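Xylooligosaccharide oxidase (PDB 5L6G) oxidises the C1 hydroxyl of xylose, xylooligosaccharides and related sugars to lactones, using bicovalently bound FAD and reducing oxygen to hydrogen peroxide. Local coordinates at residues 71-76 / 187-192; 169-174 / 321-326; 173-178 / 285-290; 217-222 / 484-489. All coordinates share one frame; numbering follows the deposited sequence.

In the fold
The four contacts form two groups; interaction 2 lies across the chain's centre from interactions 1 and 4, and interaction 3 across it from interaction 4. Interactions 1 and 4, centres about 10 Å apart, meet in one antiparallel sheet, where strands 183-189 and 219-229 are neighbours. Interactions 2 and 3, also about 10 Å apart, share Ser173 and His174; interaction 2 sits at the flavin, interaction 3 at the surface. Interactions 2 and 4, centres about 28 Å apart, both touch FAD. Along the chain, interaction 1 closes before interaction 4 opens. Interaction 1 stays within the FAD-binding region, interaction 4 ties it to the C-terminal berberine-like segment, and interactions 2 and 3 tie it to helix 316-322 and strand 280-286.

Interaction 1: residues 71-76 / 187-192; sequences EHIQAA and DVVLAN. With NAG (2-acetamido-2-deoxy-beta-D-glucopyranose), chain C.
Val189 alone carries the strand side of this contact, turning its two methyls to consecutive residues of the helix: CG1 meets Gln74 alone, while CG2 meets Ile73 and also Gln74 CG. CG1 stands anti to the valine's own backbone N (chi1 179°) and reaches Gln74, lying 3.7 Å from Gln74 CA. The other methyl, Val189 CG2, is 3.6 Å from Ile73 CG2, a meeting of branch against branch between side chains that run obliquely to each other. Gln74 contributes hydrocarbon here: its CG sits 3.9 Å from Val189 CG1, and the two side chains cross at about a right angle. The polar end of the glutamine extends past the valine, where NE2 bonds the carbonyl of Gly193. No hydrogen bond joins the two segments, so the evidence is for purely apolar contact.

Beyond the strand end, Asn192 carries an N-linked glycan, with ND2 1.4 Å from C1 of the N-acetylglucosamine, while its OD1 bonds Ser194 N. Val189 also touches Val70 and Val77. The helix residues it meets are therefore Val70, Ile73, Gln74 and Val77, the i, i+3, i+4, i+7 spacing of a single helix face, as expected for helix-on-sheet packing in the alpha+beta fold of a PCMH-type FAD-binding domain.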
# COMPACT_ATOMS: atom_id res chain seq x y z
N GLU A 71 17.75 0.79 -19.31
CA GLU A 71 17.72 0.88 -20.77
C GLU A 71 16.57 0.08 -21.37
O GLU A 71 15.93 0.53 -22.32
CB GLU A 71 19.04 0.38 -21.39
CG GLU A 71 20.22 1.33 -21.24
CD GLU A 71 21.18 0.99 -20.09
OE1 GLU A 71 20.80 0.32 -19.11
OE2 GLU A 71 22.35 1.42 -20.17
N HIS A 72 16.36 -1.13 -20.87
CA HIS A 72 15.25 -1.95 -21.31
C HIS A 72 13.93 -1.28 -20.99
O HIS A 72 13.00 -1.31 -21.80
CB HIS A 72 15.29 -3.34 -20.69
CG HIS A 72 16.42 -4.18 -21.18
ND1 HIS A 72 16.92 -5.23 -20.46
CD2 HIS A 72 17.16 -4.10 -22.30
CE1 HIS A 72 17.92 -5.79 -21.12
NE2 HIS A 72 18.08 -5.12 -22.24
N ILE A 73 13.85 -0.66 -19.80
CA ILE A 73 12.63 0.06 -19.42
C ILE A 73 12.37 1.21 -20.39
O ILE A 73 11.23 1.40 -20.86
CB ILE A 73 12.66 0.59 -17.97
CG1 ILE A 73 12.81 -0.58 -16.99
CG2 ILE A 73 11.40 1.38 -17.66
CD1 ILE A 73 13.10 -0.17 -15.56
N GLN A 74 13.41 1.97 -20.71
CA GLN A 74 13.25 3.10 -21.62
C GLN A 74 12.77 2.63 -22.96
O GLN A 74 11.87 3.24 -23.55
CB GLN A 74 14.55 3.81 -21.85
CG GLN A 74 15.04 4.56 -20.66
CD GLN A 74 16.41 5.11 -20.93
OE1 GLN A 74 17.42 4.48 -20.59
NE2 GLN A 74 16.46 6.27 -21.61
N ALA A 75 13.40 1.57 -23.45
CA ALA A 75 13.10 1.04 -24.76
C ALA A 75 11.67 0.51 -24.83
O ALA A 75 10.99 0.70 -25.85
CB ALA A 75 14.09 -0.05 -25.14
N ALA A 76 11.24 -0.18 -23.77
CA ALA A 76 9.87 -0.69 -23.69
C ALA A 76 8.88 0.45 -23.72
O ALA A 76 7.90 0.42 -24.48
CB ALA A 76 9.67 -1.53 -22.44
N ASP A 187 15.12 7.35 -9.81
CA ASP A 187 15.36 7.53 -11.23
C ASP A 187 14.11 7.08 -11.96
O ASP A 187 13.57 6.02 -11.67
CB ASP A 187 16.55 6.71 -11.69
CG ASP A 187 17.85 7.10 -11.00
OD1 ASP A 187 17.98 8.26 -10.55
OD2 ASP A 187 18.71 6.23 -10.89
N VAL A 188 13.65 7.89 -12.90
CA VAL A 188 12.38 7.68 -13.53
C VAL A 188 12.50 7.72 -15.04
O VAL A 188 13.18 8.59 -15.58
CB VAL A 188 11.36 8.77 -13.10
CG1 VAL A 188 9.95 8.39 -13.54
CG2 VAL A 188 11.44 8.99 -11.59
N VAL A 189 11.84 6.77 -15.68
CA VAL A 189 11.68 6.76 -17.14
C VAL A 189 10.34 7.41 -17.45
O VAL A 189 9.29 6.89 -17.05
CB VAL A 189 11.67 5.32 -17.69
CG1 VAL A 189 11.49 5.31 -19.21
CG2 VAL A 189 12.97 4.63 -17.30
N LEU A 190 10.38 8.53 -18.14
CA LEU A 190 9.16 9.25 -18.51
C LEU A 190 8.50 8.66 -19.75
O LEU A 190 9.08 7.83 -20.44
CB LEU A 190 9.47 10.72 -18.73
CG LEU A 190 10.13 11.44 -17.56
CD1 LEU A 190 10.42 12.90 -17.93
CD2 LEU A 190 9.28 11.39 -16.33
N ALA A 191 7.28 9.13 -20.04
CA ALA A 191 6.47 8.60 -21.11
C ALA A 191 7.15 8.65 -22.46
O ALA A 191 6.89 7.80 -23.30
CB ALA A 191 5.13 9.33 -21.17
N ASN A 192 8.02 9.65 -22.67
CA ASN A 192 8.77 9.76 -23.93
C ASN A 192 10.18 9.15 -23.88
O ASN A 192 11.02 9.46 -24.72
CB ASN A 192 8.87 11.22 -24.36
CG ASN A 192 9.59 12.10 -23.34
OD1 ASN A 192 10.22 11.62 -22.38
ND2 ASN A 192 9.50 13.41 -23.56
C1 NAG C . 10.14 14.36 -22.68
C2 NAG C . 10.51 15.53 -23.58
C3 NAG C . 11.12 16.69 -22.81
C4 NAG C . 10.25 17.00 -21.61
C5 NAG C . 9.89 15.75 -20.82
C6 NAG C . 8.88 16.10 -19.71
C7 NAG C . 11.03 15.14 -25.91
C8 NAG C . 12.04 14.78 -26.97
N2 NAG C . 11.43 15.17 -24.64
O3 NAG C . 11.28 17.82 -23.66
O4 NAG C . 11.02 17.85 -20.79
O5 NAG C . 9.28 14.81 -21.67
O6 NAG C . 7.62 16.32 -20.31
O7 NAG C . 9.86 15.39 -26.23

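Interaction 2: residues 169-174 / 321-326; sequences FGFSSH and RHYAYS. With FAD (flavin-adenine dinucleotide), chain D.
Tyr323 lays its ring on that of Phe171 in a face-to-face stack, with centroids 3.8 Å apart and planes at 17°. Phe171 lies in the type I beta turn Gly170-Ser173, close to the flavin. Traced outward, Tyr323 CB approaches Phe171 CE2 at 3.8 Å. CG makes the tightest approach, 3.3 Å from Tyr323 CG to Phe171 CE2. Next, Tyr323 CD2 lies 3.5 Å from Phe171 CD2. Farther along, CE1, CE2 and CZ gather over Phe171 CZ, with Tyr323 CZ at 3.7 Å. The opposite face of the tyrosine ring is covered by His322, whose CD2 stands over its centre, so the ring is sandwiched. At the tip, OH bonds the carbonyl of Gly284.

Phe171 also packs on the substrate-binding residues Arg272 and Thr154, its side chain about 5 Å from the bound xylose, next to the sugar pocket that Tyr325 lines. Two residues before Phe171, the backbone grips the flavin pyrimidine: Phe169 N donates to FAD O2 (3.0 Å), and FAD N3 donates to Phe169 O at 2.6 Å.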
# COMPACT_ATOMS: atom_id res chain seq x y z
N PHE A 169 1.96 1.42 4.65
CA PHE A 169 1.75 1.48 6.08
C PHE A 169 1.98 0.09 6.68
O PHE A 169 1.43 -0.92 6.18
CB PHE A 169 0.30 1.89 6.36
CG PHE A 169 0.04 2.13 7.81
CD1 PHE A 169 -0.26 1.06 8.67
CD2 PHE A 169 0.10 3.40 8.33
CE1 PHE A 169 -0.49 1.28 10.02
CE2 PHE A 169 -0.12 3.63 9.68
CZ PHE A 169 -0.40 2.56 10.52
N GLY A 170 2.75 0.04 7.76
CA GLY A 170 2.97 -1.19 8.46
C GLY A 170 3.21 -1.00 9.95
O GLY A 170 2.82 0.02 10.55
N PHE A 171 3.82 -2.01 10.54
CA PHE A 171 4.01 -2.07 11.98
C PHE A 171 5.19 -1.26 12.51
O PHE A 171 5.60 -1.41 13.68
CB PHE A 171 4.08 -3.54 12.42
CG PHE A 171 2.73 -4.17 12.64
CD1 PHE A 171 1.93 -3.80 13.70
CD2 PHE A 171 2.26 -5.14 11.78
CE1 PHE A 171 0.69 -4.38 13.92
CE2 PHE A 171 1.02 -5.73 11.99
CZ PHE A 171 0.24 -5.36 13.06
N SER A 172 5.73 -0.40 11.65
CA SER A 172 6.67 0.63 12.06
C SER A 172 6.17 2.03 11.74
O SER A 172 6.88 3.00 12.00
CB SER A 172 8.02 0.43 11.34
OG SER A 172 8.62 -0.76 11.80
N SER A 173 4.96 2.15 11.22
CA SER A 173 4.53 3.40 10.63
C SER A 173 4.21 4.46 11.67
O SER A 173 4.52 5.63 11.48
CB SER A 173 3.33 3.19 9.70
OG SER A 173 3.79 2.61 8.49
N HIS A 174 3.58 4.08 12.77
CA HIS A 174 3.43 5.04 13.85
C HIS A 174 4.80 5.58 14.30
O HIS A 174 4.96 6.79 14.54
CB HIS A 174 2.71 4.44 15.03
CG HIS A 174 2.20 5.47 15.98
ND1 HIS A 174 2.71 5.62 17.25
CD2 HIS A 174 1.27 6.44 15.82
CE1 HIS A 174 2.08 6.62 17.85
NE2 HIS A 174 1.20 7.13 17.00
N ARG A 321 8.63 -11.36 10.42
CA ARG A 321 8.03 -12.66 10.09
C ARG A 321 6.72 -12.88 10.83
O ARG A 321 5.79 -13.47 10.29
CB ARG A 321 8.96 -13.82 10.41
CG ARG A 321 10.25 -13.84 9.63
CD ARG A 321 10.91 -15.22 9.66
NE ARG A 321 11.43 -15.56 10.97
CZ ARG A 321 12.59 -15.12 11.49
NH1 ARG A 321 13.38 -14.30 10.80
NH2 ARG A 321 12.96 -15.51 12.70
N HIS A 322 6.66 -12.43 12.07
CA HIS A 322 5.46 -12.62 12.90
C HIS A 322 4.18 -12.15 12.20
O HIS A 322 3.15 -12.81 12.28
CB HIS A 322 5.59 -11.86 14.22
CG HIS A 322 4.41 -12.07 15.12
ND1 HIS A 322 4.29 -13.17 15.93
CD2 HIS A 322 3.29 -11.34 15.29
CE1 HIS A 322 3.14 -13.10 16.58
NE2 HIS A 322 2.51 -12.00 16.21
N TYR A 323 4.23 -10.98 11.57
CA TYR A 323 3.05 -10.42 10.89
C TYR A 323 3.06 -10.62 9.37
O TYR A 323 2.22 -10.06 8.66
CB TYR A 323 2.91 -8.92 11.21
CG TYR A 323 2.39 -8.67 12.61
CD1 TYR A 323 1.13 -9.12 12.99
CD2 TYR A 323 3.16 -7.97 13.55
CE1 TYR A 323 0.64 -8.89 14.27
CE2 TYR A 323 2.67 -7.74 14.83
CZ TYR A 323 1.42 -8.20 15.18
OH TYR A 323 0.90 -7.99 16.43
N ALA A 324 4.01 -11.42 8.89
CA ALA A 324 4.19 -11.65 7.47
C ALA A 324 3.14 -12.62 6.94
O ALA A 324 2.66 -12.45 5.82
CB ALA A 324 5.58 -12.19 7.20
N TYR A 325 2.81 -13.64 7.73
CA TYR A 325 1.79 -14.64 7.36
C TYR A 325 2.14 -15.30 6.03
O TYR A 325 1.32 -15.40 5.11
CB TYR A 325 0.38 -14.02 7.32
CG TYR A 325 -0.07 -13.36 8.61
CD1 TYR A 325 0.07 -14.02 9.84
CD2 TYR A 325 -0.65 -12.10 8.61
CE1 TYR A 325 -0.35 -13.43 11.02
CE2 TYR A 325 -1.06 -11.50 9.79
CZ TYR A 325 -0.92 -12.16 10.98
OH TYR A 325 -1.34 -11.56 12.14
N SER A 326 3.38 -15.75 5.95
CA SER A 326 3.96 -16.26 4.73
C SER A 326 5.13 -17.11 5.17
O SER A 326 5.83 -16.75 6.13
CB SER A 326 4.42 -15.10 3.83
OG SER A 326 5.32 -15.50 2.80
PA FAD D . 1.81 -3.71 -8.62
O1A FAD D . 3.03 -4.26 -9.33
O2A FAD D . 0.50 -4.36 -8.93
O5B FAD D . 1.76 -2.14 -8.75
C5B FAD D . 0.75 -1.33 -8.16
C4B FAD D . 0.68 0.00 -8.88
O4B FAD D . 1.94 0.66 -8.79
C3B FAD D . 0.38 -0.16 -10.36
O3B FAD D . -0.34 0.97 -10.81
C2B FAD D . 1.75 -0.15 -10.99
O2B FAD D . 1.74 0.20 -12.37
C1B FAD D . 2.47 0.84 -10.11
N9A FAD D . 3.91 0.58 -10.12
C8A FAD D . 4.55 -0.54 -9.82
N7A FAD D . 5.89 -0.39 -9.97
C5A FAD D . 6.07 0.87 -10.36
C6A FAD D . 7.23 1.68 -10.73
N6A FAD D . 8.44 1.09 -10.63
N1A FAD D . 7.00 2.94 -11.13
C2A FAD D . 5.79 3.50 -11.20
N3A FAD D . 4.66 2.80 -10.87
C4A FAD D . 4.77 1.51 -10.46
N1 FAD D . -0.27 -2.08 1.76
C2 FAD D . 0.05 -1.38 2.89
O2 FAD D . 0.03 -0.12 2.86
N3 FAD D . 0.42 -2.02 4.03
C4 FAD D . 0.50 -3.37 4.11
O4 FAD D . 0.83 -3.99 5.16
C4X FAD D . 0.16 -4.20 2.92
N5 FAD D . 0.21 -5.56 2.91
C5X FAD D . -0.08 -6.32 1.79
C6 FAD D . -0.00 -7.72 1.78
C7 FAD D . -0.33 -8.43 0.62
C7M FAD D . -0.25 -9.94 0.66
C8 FAD D . -0.71 -7.72 -0.65
C8M FAD D . -0.99 -8.46 -1.95
C9 FAD D . -0.77 -6.33 -0.62
C9A FAD D . -0.49 -5.60 0.55
N10 FAD D . -0.56 -4.18 0.60
C10 FAD D . -0.25 -3.44 1.74
C1' FAD D . -0.96 -3.39 -0.56
C2' FAD D . 0.21 -2.95 -1.38
O2' FAD D . 0.81 -1.84 -0.70
C3' FAD D . -0.35 -2.47 -2.70
O3' FAD D . -1.10 -3.50 -3.35
C4' FAD D . 0.81 -2.03 -3.60
O4' FAD D . 0.36 -0.97 -4.46
C5' FAD D . 1.33 -3.21 -4.37
O5' FAD D . 2.62 -2.91 -4.90
P FAD D . 3.19 -3.87 -6.02
O1P FAD D . 4.44 -3.31 -6.62
O2P FAD D . 3.25 -5.27 -5.49
O3P FAD D . 1.95 -3.93 -7.03

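Interaction 3: residues 173-178 / 285-290; sequences SHSHGL and LYHGNA. With NAG (2-acetamido-2-deoxy-beta-D-glucopyranose), chain G; XYP (beta-D-xylopyranose), chain J.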
# COMPACT_ATOMS: atom_id res chain seq x y z
N SER A 173 4.96 2.15 11.22
CA SER A 173 4.53 3.40 10.63
C SER A 173 4.21 4.46 11.67
O SER A 173 4.52 5.63 11.48
CB SER A 173 3.33 3.19 9.70
OG SER A 173 3.79 2.61 8.49
N HIS A 174 3.58 4.08 12.77
CA HIS A 174 3.43 5.04 13.85
C HIS A 174 4.80 5.58 14.30
O HIS A 174 4.96 6.79 14.54
CB HIS A 174 2.71 4.44 15.03
CG HIS A 174 2.20 5.47 15.98
ND1 HIS A 174 2.71 5.62 17.25
CD2 HIS A 174 1.27 6.44 15.82
CE1 HIS A 174 2.08 6.62 17.85
NE2 HIS A 174 1.20 7.13 17.00
N SER A 175 5.79 4.68 14.42
CA SER A 175 7.12 5.08 14.83
C SER A 175 7.92 5.85 13.78
O SER A 175 8.71 6.73 14.14
CB SER A 175 7.94 3.86 15.26
OG SER A 175 7.26 3.12 16.25
N HIS A 176 7.75 5.50 12.49
CA HIS A 176 8.68 5.92 11.44
C HIS A 176 8.06 6.34 10.10
O HIS A 176 8.78 6.71 9.17
CB HIS A 176 9.68 4.78 11.17
CG HIS A 176 10.59 4.47 12.33
ND1 HIS A 176 11.50 5.37 12.82
CD2 HIS A 176 10.74 3.35 13.06
CE1 HIS A 176 12.17 4.83 13.82
NE2 HIS A 176 11.72 3.60 13.99
N GLY A 177 6.74 6.33 10.00
CA GLY A 177 6.11 6.87 8.82
C GLY A 177 5.81 5.83 7.77
O GLY A 177 5.79 4.63 8.04
N LEU A 178 5.51 6.30 6.58
CA LEU A 178 5.10 5.41 5.51
C LEU A 178 6.34 5.04 4.70
O LEU A 178 7.36 5.70 4.81
CB LEU A 178 4.08 6.10 4.61
CG LEU A 178 2.79 6.55 5.28
CD1 LEU A 178 1.94 7.37 4.32
CD2 LEU A 178 2.03 5.35 5.80
N LEU A 285 2.85 -4.01 17.41
CA LEU A 285 4.28 -4.26 17.47
C LEU A 285 4.88 -3.06 18.20
O LEU A 285 4.80 -1.92 17.73
CB LEU A 285 4.88 -4.41 16.07
CG LEU A 285 6.32 -4.93 16.06
CD1 LEU A 285 6.34 -6.39 16.50
CD2 LEU A 285 7.00 -4.77 14.72
N TYR A 286 5.46 -3.32 19.36
CA TYR A 286 6.05 -2.29 20.16
C TYR A 286 7.55 -2.32 19.94
O TYR A 286 8.18 -3.37 20.07
CB TYR A 286 5.72 -2.54 21.62
CG TYR A 286 6.21 -1.47 22.54
CD1 TYR A 286 5.52 -0.26 22.66
CD2 TYR A 286 7.37 -1.65 23.28
CE1 TYR A 286 5.98 0.73 23.49
CE2 TYR A 286 7.84 -0.66 24.13
CZ TYR A 286 7.13 0.53 24.22
OH TYR A 286 7.59 1.50 25.05
N HIS A 287 8.12 -1.18 19.58
CA HIS A 287 9.56 -1.10 19.33
C HIS A 287 10.32 -0.93 20.65
O HIS A 287 10.75 0.16 21.02
CB HIS A 287 9.88 0.03 18.37
CG HIS A 287 9.38 -0.22 16.99
ND1 HIS A 287 10.13 0.07 15.88
CD2 HIS A 287 8.22 -0.77 16.53
CE1 HIS A 287 9.45 -0.26 14.79
NE2 HIS A 287 8.29 -0.77 15.16
N GLY A 288 10.45 -2.05 21.34
CA GLY A 288 11.05 -2.12 22.66
C GLY A 288 10.75 -3.51 23.22
O GLY A 288 10.13 -4.33 22.55
N ASN A 289 11.20 -3.76 24.44
CA ASN A 289 11.07 -5.09 25.03
C ASN A 289 9.72 -5.23 25.72
O ASN A 289 8.92 -4.29 25.73
CB ASN A 289 12.24 -5.37 25.98
CG ASN A 289 12.37 -4.33 27.07
OD1 ASN A 289 11.38 -3.79 27.54
ND2 ASN A 289 13.62 -4.06 27.49
N ALA A 290 9.45 -6.41 26.29
CA ALA A 290 8.11 -6.72 26.79
C ALA A 290 7.75 -5.90 28.02
O ALA A 290 6.61 -5.49 28.17
CB ALA A 290 7.98 -8.21 27.09
C1 NAG G . 13.89 -3.08 28.52
C2 NAG G . 15.13 -3.53 29.31
C3 NAG G . 15.64 -2.46 30.27
C4 NAG G . 15.74 -1.11 29.57
C5 NAG G . 14.45 -0.77 28.83
C6 NAG G . 14.59 0.50 28.01
C7 NAG G . 15.43 -5.93 29.66
C8 NAG G . 15.06 -7.17 30.44
N2 NAG G . 14.85 -4.78 30.00
O3 NAG G . 16.93 -2.80 30.70
O4 NAG G . 16.03 -0.13 30.55
O5 NAG G . 14.13 -1.82 27.94
O6 NAG G . 13.32 1.05 27.77
O7 NAG G . 16.26 -6.03 28.76
O1 XYP J . 10.34 9.92 11.45
C1 XYP J . 10.49 10.49 10.15
C2 XYP J . 11.95 10.40 9.70
C3 XYP J . 12.12 10.84 8.24
C4 XYP J . 11.06 10.18 7.36
C5 XYP J . 9.66 10.36 7.94
O2 XYP J . 12.74 11.23 10.56
O3 XYP J . 13.43 10.51 7.75
O4 XYP J . 11.13 10.74 6.05
O5 XYP J . 9.63 9.80 9.24
O HOH W 1 12.26 1.71 15.82
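His287 presents a face to one neighbour and an edge to a shared water. Ser175 OG stands 3.9 Å above the His287 ring plane, over its centre, and its hydrogen bonds go elsewhere, to Glu267 O and Asn270 ND2. The two imidazoles of His176 and His287 are inclined at 55°, their centroids 5.9 Å apart, an oblique arrangement, neither stacked nor edge-to-face. His287 CE1 nevertheless comes to the edge of the His176 ring, 4.2 Å from CD2. One water joins the pair, 2.7 Å from His176 NE2 and 2.7 Å from His287 ND1, lying in the plane of each ring at its edge.

This is where helix 173-176 of the FAD-binding region meets the end of strand 280-286 in the large antiparallel sheet, and His287 is the centre of an inverse gamma turn there. Its NE2 bonds Phe171 O, so both ring nitrogens have a partner, which would restrain the ring's rotation. Farther along, Asn289 is the N-cap of helix 290-304: OD1 accepts from Ala292 N, while ND2 is bonded to C1 of an N-acetylglucosamine.

Interaction 4: residues 217-222 / 484-489; sequences FGIVAS and ELFYYP. With FAD (flavin-adenine dinucleotide), chain D.
Next to the adenine end of the FAD site, Phe486, in the type I turn Glu484-Tyr487, presses its ring against the backbone of Gly218 where strand 219-229 begins. The closest approach is Phe486 CE2 to Gly218 CA, 3.3 Å. Gly218 C lies over one ring face, offset toward the rim, and Leu485 CD2 covers the opposite face, so the ring is held between the glycine backbone and its own preceding residue. With phi 156° and psi -179°, Gly218 adopts an extended conformation in which a CB would jam against the preceding carbonyl. Its buried N has no hydrogen-bond partner in the model.

At the far side of the ring Phe486 CE1 touches Ile219 CG1 at 3.7 Å, the two side chains crossing at about a right angle. Phe217 turns its side chain away toward helices 204-213 and 470-480. The next residue after Ile219 addresses the cofactor through its backbone: Val220 N donates to FAD N1A over 3.0 Å, while FAD N6A donates to Val220 O, also 3.0 Å. From the other segment, FAD O3B lies over one face of the Tyr488 ring, offset toward the rim, 4.1 Å from Tyr488 CE1. Ala221 and Ser222 then form a classic beta bulge opposite Asp187. A C-terminal berberine-like segment thus backs the strand that reads adenine through paired main-chain bonds, the adenine site of this PCMH-type FAD-binding domain.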
# COMPACT_ATOMS: atom_id res chain seq x y z
N PHE A 217 3.12 8.84 -13.31
CA PHE A 217 4.09 9.79 -13.86
C PHE A 217 5.30 9.24 -14.60
O PHE A 217 6.03 10.02 -15.19
CB PHE A 217 4.53 10.76 -12.77
CG PHE A 217 3.38 11.47 -12.16
CD1 PHE A 217 2.80 12.54 -12.80
CD2 PHE A 217 2.80 11.01 -10.99
CE1 PHE A 217 1.70 13.18 -12.27
CE2 PHE A 217 1.70 11.65 -10.45
CZ PHE A 217 1.16 12.74 -11.08
N GLY A 218 5.48 7.93 -14.60
CA GLY A 218 6.64 7.32 -15.24
C GLY A 218 6.89 5.98 -14.60
O GLY A 218 6.13 5.56 -13.74
N ILE A 219 7.91 5.28 -15.05
CA ILE A 219 8.31 4.05 -14.40
C ILE A 219 9.55 4.36 -13.61
O ILE A 219 10.56 4.77 -14.17
CB ILE A 219 8.57 2.94 -15.44
CG1 ILE A 219 7.29 2.66 -16.23
CG2 ILE A 219 9.07 1.69 -14.74
CD1 ILE A 219 7.41 1.51 -17.19
N VAL A 220 9.46 4.23 -12.30
CA VAL A 220 10.63 4.37 -11.44
C VAL A 220 11.54 3.17 -11.71
O VAL A 220 11.11 2.02 -11.59
CB VAL A 220 10.23 4.43 -9.97
CG1 VAL A 220 11.46 4.43 -9.09
CG2 VAL A 220 9.41 5.68 -9.71
N ALA A 221 12.77 3.46 -12.12
CA ALA A 221 13.74 2.43 -12.49
C ALA A 221 14.73 2.15 -11.38
O ALA A 221 15.41 1.13 -11.42
CB ALA A 221 14.47 2.84 -13.76
N SER A 222 14.84 3.05 -10.41
CA SER A 222 15.68 2.82 -9.26
C SER A 222 15.18 3.73 -8.17
O SER A 222 14.79 4.87 -8.45
CB SER A 222 17.14 3.12 -9.56
OG SER A 222 17.95 2.77 -8.44
N GLU A 484 -1.11 10.20 -21.68
CA GLU A 484 -1.56 9.15 -20.79
C GLU A 484 -1.08 7.78 -21.23
O GLU A 484 -1.85 6.81 -21.28
CB GLU A 484 -3.08 9.14 -20.63
CG GLU A 484 -3.65 10.47 -20.16
CD GLU A 484 -5.11 10.36 -19.82
OE1 GLU A 484 -5.43 9.68 -18.83
OE2 GLU A 484 -5.94 10.91 -20.55
N LEU A 485 0.19 7.72 -21.57
CA LEU A 485 0.80 6.44 -21.87
C LEU A 485 0.63 5.45 -20.73
O LEU A 485 0.41 4.25 -20.96
CB LEU A 485 2.29 6.60 -22.18
CG LEU A 485 2.97 5.30 -22.60
CD1 LEU A 485 2.47 4.88 -23.96
CD2 LEU A 485 4.48 5.45 -22.63
N PHE A 486 0.73 5.94 -19.50
CA PHE A 486 0.65 5.08 -18.31
C PHE A 486 -0.77 4.93 -17.77
O PHE A 486 -0.95 4.67 -16.58
CB PHE A 486 1.59 5.62 -17.24
CG PHE A 486 3.03 5.69 -17.69
CD1 PHE A 486 3.69 4.53 -18.09
CD2 PHE A 486 3.70 6.89 -17.72
CE1 PHE A 486 5.02 4.57 -18.50
CE2 PHE A 486 5.02 6.94 -18.14
CZ PHE A 486 5.68 5.79 -18.53
N TYR A 487 -1.74 5.01 -18.66
CA TYR A 487 -3.14 4.97 -18.31
C TYR A 487 -3.50 3.68 -17.62
O TYR A 487 -3.02 2.61 -17.97
CB TYR A 487 -4.01 5.11 -19.58
CG TYR A 487 -5.46 4.86 -19.31
CD1 TYR A 487 -6.26 5.85 -18.79
CD2 TYR A 487 -6.01 3.58 -19.48
CE1 TYR A 487 -7.59 5.62 -18.50
CE2 TYR A 487 -7.35 3.34 -19.19
CZ TYR A 487 -8.12 4.36 -18.68
OH TYR A 487 -9.45 4.16 -18.37
N TYR A 488 -4.34 3.80 -16.60
CA TYR A 488 -5.12 2.70 -16.09
C TYR A 488 -6.44 3.31 -15.63
O TYR A 488 -6.54 4.52 -15.58
CB TYR A 488 -4.40 1.92 -14.99
CG TYR A 488 -3.98 2.70 -13.77
CD1 TYR A 488 -2.78 3.40 -13.75
CD2 TYR A 488 -4.74 2.66 -12.63
CE1 TYR A 488 -2.36 4.07 -12.60
CE2 TYR A 488 -4.33 3.34 -11.49
CZ TYR A 488 -3.14 4.04 -11.48
OH TYR A 488 -2.75 4.67 -10.31
N PRO A 489 -7.45 2.48 -15.36
CA PRO A 489 -8.81 3.04 -15.19
C PRO A 489 -9.02 3.99 -14.02
O PRO A 489 -10.00 4.71 -14.00
CB PRO A 489 -9.67 1.78 -15.06
CG PRO A 489 -8.94 0.78 -15.91
CD PRO A 489 -7.50 1.02 -15.55
PA FAD D . 1.81 -3.71 -8.62
O1A FAD D . 3.03 -4.26 -9.33
O2A FAD D . 0.50 -4.36 -8.93
O5B FAD D . 1.76 -2.14 -8.75
C5B FAD D . 0.75 -1.33 -8.16
C4B FAD D . 0.68 0.00 -8.88
O4B FAD D . 1.94 0.66 -8.79
C3B FAD D . 0.38 -0.16 -10.36
O3B FAD D . -0.34 0.97 -10.81
C2B FAD D . 1.75 -0.15 -10.99
O2B FAD D . 1.74 0.20 -12.37
C1B FAD D . 2.47 0.84 -10.11
N9A FAD D . 3.91 0.58 -10.12
C8A FAD D . 4.55 -0.54 -9.82
N7A FAD D . 5.89 -0.39 -9.97
C5A FAD D . 6.07 0.87 -10.36
C6A FAD D . 7.23 1.68 -10.73
N6A FAD D . 8.44 1.09 -10.63
N1A FAD D . 7.00 2.94 -11.13
C2A FAD D . 5.79 3.50 -11.20
N3A FAD D . 4.66 2.80 -10.87
C4A FAD D . 4.77 1.51 -10.46
N1 FAD D . -0.27 -2.08 1.76
C2 FAD D . 0.05 -1.38 2.89
O2 FAD D . 0.03 -0.12 2.86
N3 FAD D . 0.42 -2.02 4.03
C4 FAD D . 0.50 -3.37 4.11
O4 FAD D . 0.83 -3.99 5.16
C4X FAD D . 0.16 -4.20 2.92
N5 FAD D . 0.21 -5.56 2.91
C5X FAD D . -0.08 -6.32 1.79
C6 FAD D . -0.00 -7.72 1.78
C7 FAD D . -0.33 -8.43 0.62
C7M FAD D . -0.25 -9.94 0.66
C8 FAD D . -0.71 -7.72 -0.65
C8M FAD D . -0.99 -8.46 -1.95
C9 FAD D . -0.77 -6.33 -0.62
C9A FAD D . -0.49 -5.60 0.55
N10 FAD D . -0.56 -4.18 0.60
C10 FAD D . -0.25 -3.44 1.74
C1' FAD D . -0.96 -3.39 -0.56
C2' FAD D . 0.21 -2.95 -1.38
O2' FAD D . 0.81 -1.84 -0.70
C3' FAD D . -0.35 -2.47 -2.70
O3' FAD D . -1.10 -3.50 -3.35
C4' FAD D . 0.81 -2.03 -3.60
O4' FAD D . 0.36 -0.97 -4.46
C5' FAD D . 1.33 -3.21 -4.37
O5' FAD D . 2.62 -2.91 -4.90
P FAD D . 3.19 -3.87 -6.02
O1P FAD D . 4.44 -3.31 -6.62
O2P FAD D . 3.25 -5.27 -5.49
O3P FAD D . 1.95 -3.93 -7.03